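Local coordinates for nucleosome assembly protein (Plasmodium falciparum, PDB 5X7V) that probably acts as a nuclear-associated histone chaperone of the NAP family, binding histones and assisting nucleosome assembly, at residues P67-I72 against S156-F161; G50-T55 against N74-L79; L108-H113 against T127-K132. All coordinates share one frame; numbering follows the deposited sequence.

Overall arrangement
The chain starts with the long helix 2-45, which leads into the short helix 51-56. Contact 2 closes the first loop: after helix 68-73 the chain returns as strand 76-82, and N74-L79 packs on G50-T55. Contact 1 opens within that loop, at P67-I72, and closes far later, at S156-F161, so contacts 1 and 2 cross. Contact 3 lies wholly within the span of contact 1 and joins strand 109-116 to the start of the loop after strand 121-126. Contacts 1 and 3 touch directly, through W160 with K112, F161 with L110 and I129, and F158 with W131. Contacts 2 and 3 do not touch, but both reach the four-stranded antiparallel sheet.

Contact 1: P67-I72 against S156-F161; sequences PEDIDI and SIFEWF
D69, near the start of a short helix, comes closest to S156, with 6.3 Å between their CA atoms, where the chain enters the 3-10 segment 157-160. The carboxylate of D69 carries the contact, and its two oxygens have separate partners. OD1 accepts a hydrogen bond from S156 OG at 2.6 Å, through its syn lone pair. D69 OD2 accepts from I157 N at 2.8 Å. This donor also comes from the syn side, but 35° out of the carboxylate plane. The two bonds together would fix the rotation of the carboxylate. S156 OG reaches OD1 because it lies anti to its own backbone N, chi1 175°. It also receives a weak bond from F158 N. S156 N donates almost straight to E159 OE2.

D69 and F158 slide past each other in opposite directions. D69 OD1 lies at the ring edge, 3.5 Å from F158 CD2, and the carboxylate and ring planes are 80° apart. I72, one helical turn after D69, brings CG2 obliquely to F158 CZ at 3.5 Å. CG2 of I157 sits over one ring face of F158, toward the rim, and also touches the D69 carboxylate. A buried acidic group is thus held by two donors beside apolar side chains.

Within the NAP domain, the contact ties helix 68-73 to the long loop between strand 121-126 and helix 172-180. I72 and F158 both rest on F97 of strand 91-97, so helix and loop pack together over that strand, while I157 packs against V172 of helix 172-180.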
loop_
_atom_site.group_PDB
_atom_site.type_symbol
_atom_site.label_atom_id
_atom_site.label_comp_id
_atom_site.label_asym_id
_atom_site.label_seq_id
_atom_site.Cartn_x
_atom_site.Cartn_y
_atom_site.Cartn_z
ATOM N N PRO A 67 24.030 -5.875 18.228
ATOM C CA PRO A 67 24.809 -6.881 17.502
ATOM C C PRO A 67 24.451 -8.279 17.963
ATOM O O PRO A 67 24.590 -9.253 17.224
ATOM C CB PRO A 67 26.260 -6.525 17.858
ATOM C CG PRO A 67 26.199 -5.064 18.170
ATOM C CD PRO A 67 24.901 -4.911 18.918
ATOM N N GLU A 68 23.972 -8.363 19.193
ATOM C CA GLU A 68 23.652 -9.639 19.789
ATOM C C GLU A 68 22.553 -10.317 18.997
ATOM O O GLU A 68 22.556 -11.534 18.841
ATOM C CB GLU A 68 23.244 -9.455 21.243
ATOM C CG GLU A 68 24.425 -9.214 22.154
ATOM C CD GLU A 68 24.946 -7.780 22.087
ATOM O OE1 GLU A 68 24.165 -6.842 22.368
ATOM O OE2 GLU A 68 26.141 -7.587 21.756
ATOM N N ASP A 69 21.629 -9.517 18.480
ATOM C CA ASP A 69 20.549 -10.046 17.675
ATOM C C ASP A 69 21.047 -10.982 16.592
ATOM O O ASP A 69 20.361 -11.953 16.236
ATOM C CB ASP A 69 19.764 -8.912 17.036
ATOM C CG ASP A 69 18.734 -8.341 17.960
ATOM O OD1 ASP A 69 18.459 -8.966 19.008
ATOM O OD2 ASP A 69 18.177 -7.281 17.623
ATOM N N ILE A 70 22.248 -10.688 16.094
ATOM C CA ILE A 70 22.777 -11.353 14.918
ATOM C C ILE A 70 23.174 -12.755 15.279
ATOM O O ILE A 70 23.059 -13.663 14.455
ATOM C CB ILE A 70 23.988 -10.607 14.328
ATOM C CG1 ILE A 70 23.620 -9.170 13.989
ATOM C CG2 ILE A 70 24.492 -11.284 13.072
ATOM C CD1 ILE A 70 24.753 -8.421 13.367
ATOM N N ASP A 71 23.618 -12.931 16.519
ATOM C CA ASP A 71 24.078 -14.244 16.999
ATOM C C ASP A 71 22.998 -15.304 16.900
ATOM O O ASP A 71 23.268 -16.425 16.488
ATOM C CB ASP A 71 24.578 -14.163 18.450
ATOM C CG ASP A 71 26.015 -13.692 18.546
ATOM O OD1 ASP A 71 26.818 -14.116 17.677
ATOM O OD2 ASP A 71 26.334 -12.903 19.476
ATOM N N ILE A 72 21.779 -14.934 17.275
ATOM C CA ILE A 72 20.618 -15.811 17.143
ATOM C C ILE A 72 20.129 -15.863 15.686
ATOM O O ILE A 72 20.002 -16.937 15.105
ATOM C CB ILE A 72 19.458 -15.349 18.065
ATOM C CG1 ILE A 72 19.882 -15.358 19.545
ATOM C CG2 ILE A 72 18.261 -16.265 17.895
ATOM C CD1 ILE A 72 20.271 -14.026 20.103
ATOM N N SER A 156 16.139 -4.482 20.323
ATOM C CA SER A 156 16.305 -5.860 19.838
ATOM C C SER A 156 15.122 -6.324 18.983
ATOM O O SER A 156 13.973 -6.268 19.412
ATOM C CB SER A 156 16.490 -6.811 21.010
ATOM O OG SER A 156 16.542 -8.154 20.587
ATOM N N ILE A 157 15.406 -6.790 17.771
ATOM C CA ILE A 157 14.371 -7.305 16.875
ATOM C C ILE A 157 13.440 -8.313 17.552
ATOM O O ILE A 157 12.264 -8.385 17.231
ATOM C CB ILE A 157 14.997 -7.962 15.629
ATOM C CG1 ILE A 157 13.948 -8.159 14.535
ATOM C CG2 ILE A 157 15.689 -9.269 15.984
ATOM C CD1 ILE A 157 14.537 -8.310 13.137
ATOM N N PHE A 158 13.959 -9.061 18.513
ATOM C CA PHE A 158 13.179 -10.060 19.202
ATOM C C PHE A 158 12.218 -9.438 20.189
ATOM O O PHE A 158 11.406 -10.150 20.769
ATOM C CB PHE A 158 14.080 -11.042 19.918
ATOM C CG PHE A 158 14.881 -11.880 18.997
ATOM C CD1 PHE A 158 14.283 -12.908 18.303
ATOM C CD2 PHE A 158 16.234 -11.648 18.820
ATOM C CE1 PHE A 158 14.999 -13.677 17.442
ATOM C CE2 PHE A 158 16.958 -12.421 17.969
ATOM C CZ PHE A 158 16.328 -13.444 17.274
ATOM N N GLU A 159 12.295 -8.120 20.372
ATOM C CA GLU A 159 11.259 -7.394 21.113
ATOM C C GLU A 159 9.943 -7.344 20.346
ATOM O O GLU A 159 8.912 -6.946 20.891
ATOM C CB GLU A 159 11.692 -5.966 21.430
ATOM C CG GLU A 159 12.883 -5.879 22.333
ATOM C CD GLU A 159 13.082 -4.485 22.848
ATOM O OE1 GLU A 159 12.154 -3.997 23.541
ATOM O OE2 GLU A 159 14.143 -3.880 22.555
ATOM N N TRP A 160 9.994 -7.727 19.072
ATOM C CA TRP A 160 8.813 -7.742 18.237
ATOM C C TRP A 160 7.869 -8.879 18.628
ATOM O O TRP A 160 6.682 -8.844 18.306
ATOM C CB TRP A 160 9.198 -7.846 16.760
ATOM C CG TRP A 160 7.975 -7.859 15.893
ATOM C CD1 TRP A 160 7.083 -6.841 15.729
ATOM C CD2 TRP A 160 7.494 -8.944 15.102
ATOM N NE1 TRP A 160 6.078 -7.225 14.886
ATOM C CE2 TRP A 160 6.306 -8.513 14.485
ATOM C CE3 TRP A 160 7.954 -10.237 14.851
ATOM C CZ2 TRP A 160 5.565 -9.336 13.640
ATOM C CZ3 TRP A 160 7.216 -11.050 14.000
ATOM C CH2 TRP A 160 6.040 -10.594 13.407
ATOM N N PHE A 161 8.387 -9.873 19.348
ATOM C CA PHE A 161 7.565 -10.995 19.794
ATOM C C PHE A 161 6.853 -10.732 21.130
ATOM O O PHE A 161 7.011 -11.473 22.105
ATOM C CB PHE A 161 8.415 -12.248 19.873
ATOM C CG PHE A 161 8.899 -12.709 18.539
ATOM C CD1 PHE A 161 8.103 -13.548 17.744
ATOM C CD2 PHE A 161 10.142 -12.292 18.052
ATOM C CE1 PHE A 161 8.536 -13.969 16.497
ATOM C CE2 PHE A 161 10.584 -12.708 16.797
ATOM C CZ PHE A 161 9.776 -13.540 16.018
#

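Contact 2: G50-T55 against N74-L79; sequences GFWANT and NHLVKL
The short helix 51-56 of the NAP domain packs here on strand 76-82, outermost in this chain's sheet, with W52 lying against L76 and L79. The axes of helix 51-55 and strand 76-79 approach to 8.1 Å at an angle of 74°. L79 crosses the W52 side chain at about a right angle. Its CD1 makes a CH-pi contact over the face of the W52 six-membered ring, 3.7 Å from the centroid. L79 CB touches W52 CE2 at 3.6 Å. The opposite face of the indole is covered by F51 CE2. L76 CG stands anti to the backbone N (chi1 -173°), and its CD2 meets W52 CB at 3.8 Å. V77 and K78 both face I96 of strand 91-97, a classic beta bulge.

At the start of the helix, N74 OD1 lies 3.4 Å from A53 CB, with G50 CA next nearest. G50 is the N-cap residue, and its positive phi suits glycine. G50 O accepts from both N54 N and N54 ND2, which arrive from opposite faces of its plane. F51 also meets F5 of the second subunit. The whole is a short helix packed across an outer strand of the antiparallel sheet in the NAP domain.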
loop_
_atom_site.group_PDB
_atom_site.type_symbol
_atom_site.label_atom_id
_atom_site.label_comp_id
_atom_site.label_asym_id
_atom_site.label_seq_id
_atom_site.Cartn_x
_atom_site.Cartn_y
_atom_site.Cartn_z
ATOM N N GLY A 50 23.712 -17.887 6.744
ATOM C CA GLY A 50 23.278 -16.731 7.497
ATOM C C GLY A 50 22.515 -15.718 6.675
ATOM O O GLY A 50 22.670 -14.519 6.877
ATOM N N PHE A 51 21.689 -16.210 5.752
ATOM C CA PHE A 51 20.950 -15.367 4.817
ATOM C C PHE A 51 19.998 -14.382 5.481
ATOM O O PHE A 51 20.012 -13.208 5.145
ATOM C CB PHE A 51 20.156 -16.228 3.823
ATOM C CG PHE A 51 19.183 -15.439 2.969
ATOM C CD1 PHE A 51 19.557 -14.964 1.737
ATOM C CD2 PHE A 51 17.887 -15.178 3.409
ATOM C CE1 PHE A 51 18.677 -14.244 0.970
ATOM C CE2 PHE A 51 17.012 -14.451 2.642
ATOM C CZ PHE A 51 17.414 -13.987 1.423
ATOM N N TRP A 52 19.132 -14.828 6.380
ATOM C CA TRP A 52 18.160 -13.871 6.894
ATOM C C TRP A 52 18.844 -12.852 7.764
ATOM O O TRP A 52 18.489 -11.688 7.704
ATOM C CB TRP A 52 17.013 -14.551 7.648
ATOM C CG TRP A 52 16.008 -15.144 6.694
ATOM C CD1 TRP A 52 15.777 -16.466 6.467
ATOM C CD2 TRP A 52 15.140 -14.425 5.810
ATOM N NE1 TRP A 52 14.815 -16.621 5.505
ATOM C CE2 TRP A 52 14.408 -15.386 5.076
ATOM C CE3 TRP A 52 14.915 -13.068 5.559
ATOM C CZ2 TRP A 52 13.445 -15.026 4.111
ATOM C CZ3 TRP A 52 13.967 -12.713 4.594
ATOM C CH2 TRP A 52 13.240 -13.695 3.887
ATOM N N ALA A 53 19.846 -13.267 8.531
ATOM C CA ALA A 53 20.591 -12.333 9.370
ATOM C C ALA A 53 21.089 -11.164 8.545
ATOM O O ALA A 53 20.861 -10.013 8.884
ATOM C CB ALA A 53 21.753 -13.032 10.054
ATOM N N ASN A 54 21.745 -11.474 7.438
ATOM C CA ASN A 54 22.273 -10.468 6.541
ATOM C C ASN A 54 21.240 -9.826 5.646
ATOM O O ASN A 54 21.534 -8.836 5.000
ATOM C CB ASN A 54 23.349 -11.077 5.668
ATOM C CG ASN A 54 24.540 -11.483 6.445
ATOM O OD1 ASN A 54 25.332 -10.646 6.837
ATOM N ND2 ASN A 54 24.676 -12.773 6.694
ATOM N N THR A 55 20.044 -10.387 5.573
ATOM C CA THR A 55 18.993 -9.722 4.834
ATOM C C THR A 55 18.298 -8.681 5.684
ATOM O O THR A 55 18.286 -7.510 5.327
ATOM C CB THR A 55 17.968 -10.681 4.343
ATOM O OG1 THR A 55 18.609 -11.635 3.509
ATOM C CG2 THR A 55 16.945 -9.950 3.535
ATOM N N ASN A 74 21.620 -15.553 13.064
ATOM C CA ASN A 74 22.535 -16.355 12.244
ATOM C C ASN A 74 22.171 -17.837 12.164
ATOM O O ASN A 74 22.812 -18.604 11.455
ATOM C CB ASN A 74 23.953 -16.210 12.771
ATOM C CG ASN A 74 24.740 -15.143 12.035
ATOM O OD1 ASN A 74 24.502 -14.898 10.847
ATOM N ND2 ASN A 74 25.693 -14.516 12.729
ATOM N N HIS A 75 21.139 -18.225 12.914
ATOM C CA HIS A 75 20.618 -19.594 12.929
ATOM C C HIS A 75 19.133 -19.587 12.565
ATOM O O HIS A 75 18.417 -20.550 12.789
ATOM C CB HIS A 75 20.843 -20.246 14.298
ATOM C CG HIS A 75 22.253 -20.124 14.792
ATOM N ND1 HIS A 75 23.247 -21.010 14.444
ATOM C CD2 HIS A 75 22.841 -19.184 15.568
ATOM C CE1 HIS A 75 24.386 -20.637 15.005
ATOM N NE2 HIS A 75 24.167 -19.531 15.689
ATOM N N LEU A 76 18.672 -18.475 12.010
ATOM C CA LEU A 76 17.337 -18.425 11.435
ATOM C C LEU A 76 17.412 -19.192 10.113
ATOM O O LEU A 76 17.901 -18.672 9.109
ATOM C CB LEU A 76 16.861 -16.972 11.240
ATOM C CG LEU A 76 15.411 -16.747 10.792
ATOM C CD1 LEU A 76 14.510 -17.517 11.695
ATOM C CD2 LEU A 76 14.978 -15.282 10.801
ATOM N N VAL A 77 16.959 -20.445 10.131
ATOM C CA VAL A 77 17.028 -21.290 8.956
ATOM C C VAL A 77 15.819 -21.022 8.053
ATOM O O VAL A 77 15.872 -21.306 6.858
ATOM C CB VAL A 77 17.080 -22.816 9.317
ATOM C CG1 VAL A 77 18.249 -23.145 10.192
ATOM C CG2 VAL A 77 15.819 -23.262 9.992
ATOM N N LYS A 78 14.742 -20.468 8.612
ATOM C CA LYS A 78 13.476 -20.351 7.878
ATOM C C LYS A 78 12.573 -19.231 8.375
ATOM O O LYS A 78 12.298 -19.118 9.580
ATOM C CB LYS A 78 12.701 -21.669 7.958
ATOM C CG LYS A 78 11.785 -21.948 6.788
ATOM C CD LYS A 78 11.797 -23.432 6.443
ATOM C CE LYS A 78 10.727 -23.772 5.447
ATOM N NZ LYS A 78 9.487 -23.130 5.860
ATOM N N LEU A 79 12.090 -18.426 7.435
ATOM C CA LEU A 79 11.156 -17.353 7.740
ATOM C C LEU A 79 9.984 -17.488 6.795
ATOM O O LEU A 79 10.187 -17.629 5.591
ATOM C CB LEU A 79 11.829 -15.988 7.582
ATOM C CG LEU A 79 11.268 -14.704 8.194
ATOM C CD1 LEU A 79 12.335 -13.639 8.061
ATOM C CD2 LEU A 79 9.995 -14.265 7.506
#

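Contact 3: L108-H113 against T127-K132; sequences LTLVKH and TRIKWK
V111 and T127 exchange two hydrogen bonds where strand 109-116 meets the chain that has just left strand 121-126. T127 N donates to V111 O at 3.0 Å, in the carbonyl plane. V111 N donates in turn to the T127 side chain, reaching OG1 at 3.0 Å with an N-H...O angle of 169°. The hydroxyl oxygen thus serves as the acceptor for this strand N-H. Its position follows from chi1 of -66°, which sets OG1 anti to the carbonyl carbon.

The T127 N bond continues the pairing of strands 109-116 and 121-126 just past the end of the latter, in the antiparallel four-stranded sheet of the NAP domain. Farther along, H113 pairs through its backbone with V124 and E125, and its ND1 bonds to E125 OE2. On its other side, strand 109-116 pairs with strand 91-97, through L110 with F95 and K112 with I93.

The apolar part lies next to the two bonds. L110 CD2 meets T127 CG2 at 3.6 Å and I129 CG1 at 3.7 Å. L110 crosses both side chains at about a right angle. I129 CG2 also rests over one face of W131, toward the rim.

K112 NZ and K132 NZ have acceptors beyond the two segments, the backbone oxygens of W160 and T162 for the first and K102 O for the second.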
loop_
_atom_site.group_PDB
_atom_site.type_symbol
_atom_site.label_atom_id
_atom_site.label_comp_id
_atom_site.label_asym_id
_atom_site.label_seq_id
_atom_site.Cartn_x
_atom_site.Cartn_y
_atom_site.Cartn_z
ATOM N N LEU A 108 12.322 -23.320 19.240
ATOM C CA LEU A 108 13.107 -22.959 18.071
ATOM C C LEU A 108 12.200 -22.445 16.986
ATOM O O LEU A 108 12.668 -21.914 15.974
ATOM C CB LEU A 108 13.919 -24.150 17.568
ATOM C CG LEU A 108 15.003 -24.621 18.527
ATOM C CD1 LEU A 108 15.697 -25.847 17.983
ATOM C CD2 LEU A 108 15.982 -23.517 18.771
ATOM N N THR A 109 10.895 -22.625 17.202
ATOM C CA THR A 109 9.871 -22.078 16.326
ATOM C C THR A 109 9.166 -20.931 17.031
ATOM O O THR A 109 8.540 -21.132 18.062
ATOM C CB THR A 109 8.836 -23.140 15.910
ATOM O OG1 THR A 109 9.484 -24.194 15.187
ATOM C CG2 THR A 109 7.747 -22.524 15.029
ATOM N N LEU A 110 9.288 -19.729 16.480
ATOM C CA LEU A 110 8.577 -18.568 16.986
ATOM C C LEU A 110 7.451 -18.189 16.025
ATOM O O LEU A 110 7.684 -18.070 14.822
ATOM C CB LEU A 110 9.529 -17.396 17.144
ATOM C CG LEU A 110 10.795 -17.674 17.920
ATOM C CD1 LEU A 110 11.678 -16.462 17.873
ATOM C CD2 LEU A 110 10.402 -17.984 19.322
ATOM N N VAL A 111 6.237 -18.003 16.532
ATOM C CA VAL A 111 5.159 -17.536 15.662
ATOM C C VAL A 111 4.545 -16.249 16.187
ATOM O O VAL A 111 4.494 -16.003 17.382
ATOM C CB VAL A 111 4.031 -18.595 15.481
ATOM C CG1 VAL A 111 4.542 -19.811 14.730
ATOM C CG2 VAL A 111 3.463 -19.002 16.826
ATOM N N LYS A 112 4.105 -15.407 15.273
ATOM C CA LYS A 112 3.251 -14.294 15.642
ATOM C C LYS A 112 2.154 -14.140 14.601
ATOM O O LYS A 112 2.425 -13.910 13.426
ATOM C CB LYS A 112 4.046 -13.009 15.787
ATOM C CG LYS A 112 3.249 -11.895 16.392
ATOM C CD LYS A 112 4.117 -10.674 16.552
ATOM C CE LYS A 112 3.341 -9.585 17.251
ATOM N NZ LYS A 112 4.193 -8.454 17.665
ATOM N N HIS A 113 0.920 -14.296 15.055
ATOM C CA HIS A 113 -0.260 -14.268 14.213
ATOM C C HIS A 113 -1.025 -12.984 14.543
ATOM O O HIS A 113 -1.316 -12.700 15.699
ATOM C CB HIS A 113 -1.082 -15.546 14.445
ATOM C CG HIS A 113 -2.356 -15.620 13.669
ATOM N ND1 HIS A 113 -3.175 -16.730 13.691
ATOM C CD2 HIS A 113 -2.967 -14.718 12.864
ATOM C CE1 HIS A 113 -4.231 -16.510 12.927
ATOM N NE2 HIS A 113 -4.129 -15.293 12.417
ATOM N N THR A 127 4.555 -16.445 20.383
ATOM C CA THR A 127 5.407 -17.316 21.158
ATOM C C THR A 127 6.118 -16.550 22.262
ATOM O O THR A 127 6.711 -15.511 22.022
ATOM C CB THR A 127 6.441 -18.026 20.264
ATOM O OG1 THR A 127 5.770 -18.928 19.366
ATOM C CG2 THR A 127 7.433 -18.807 21.117
ATOM N N ARG A 128 6.169 -17.161 23.431
ATOM C CA ARG A 128 6.889 -16.603 24.543
ATOM C C ARG A 128 8.275 -17.184 24.428
ATOM O O ARG A 128 8.454 -18.374 24.541
ATOM C CB ARG A 128 6.263 -17.065 25.843
ATOM C CG ARG A 128 6.046 -15.989 26.884
ATOM C CD ARG A 128 4.951 -16.380 27.853
ATOM N NE ARG A 128 3.962 -15.319 28.002
ATOM N N ILE A 129 9.251 -16.345 24.142
ATOM C CA ILE A 129 10.615 -16.784 24.055
ATOM C C ILE A 129 11.146 -16.957 25.461
ATOM O O ILE A 129 10.991 -16.084 26.325
ATOM C CB ILE A 129 11.476 -15.780 23.285
ATOM C CG1 ILE A 129 10.849 -15.455 21.940
ATOM C CG2 ILE A 129 12.871 -16.323 23.075
ATOM C CD1 ILE A 129 11.363 -14.197 21.371
ATOM N N LYS A 130 11.753 -18.104 25.701
ATOM C CA LYS A 130 12.372 -18.365 26.977
ATOM C C LYS A 130 13.876 -18.365 26.757
ATOM O O LYS A 130 14.464 -19.377 26.372
ATOM C CB LYS A 130 11.871 -19.685 27.552
ATOM C CG LYS A 130 10.400 -19.648 27.941
ATOM C CD LYS A 130 9.911 -20.975 28.457
ATOM C CE LYS A 130 10.076 -22.078 27.418
ATOM N NZ LYS A 130 9.300 -23.298 27.823
ATOM N N TRP A 131 14.467 -17.189 26.950
ATOM C CA TRP A 131 15.903 -16.974 26.837
ATOM C C TRP A 131 16.667 -17.775 27.878
ATOM O O TRP A 131 16.225 -17.872 29.016
ATOM C CB TRP A 131 16.193 -15.488 26.969
ATOM C CG TRP A 131 15.550 -14.744 25.862
ATOM C CD1 TRP A 131 14.375 -14.052 25.903
ATOM C CD2 TRP A 131 16.020 -14.652 24.513
ATOM N NE1 TRP A 131 14.099 -13.511 24.671
ATOM C CE2 TRP A 131 15.095 -13.869 23.797
ATOM C CE3 TRP A 131 17.147 -15.141 23.843
ATOM C CZ2 TRP A 131 15.254 -13.571 22.445
ATOM C CZ3 TRP A 131 17.298 -14.845 22.504
ATOM C CH2 TRP A 131 16.363 -14.064 21.821
ATOM N N LYS A 132 17.783 -18.381 27.484
ATOM C CA LYS A 132 18.631 -19.072 28.434
ATOM C C LYS A 132 19.293 -18.023 29.328
ATOM O O LYS A 132 19.370 -16.847 28.965
ATOM C CB LYS A 132 19.693 -19.930 27.735
ATOM C CG LYS A 132 19.137 -20.991 26.811
ATOM C CD LYS A 132 18.308 -21.977 27.567
ATOM C CE LYS A 132 17.718 -22.971 26.620
ATOM N NZ LYS A 132 18.803 -23.749 26.016
#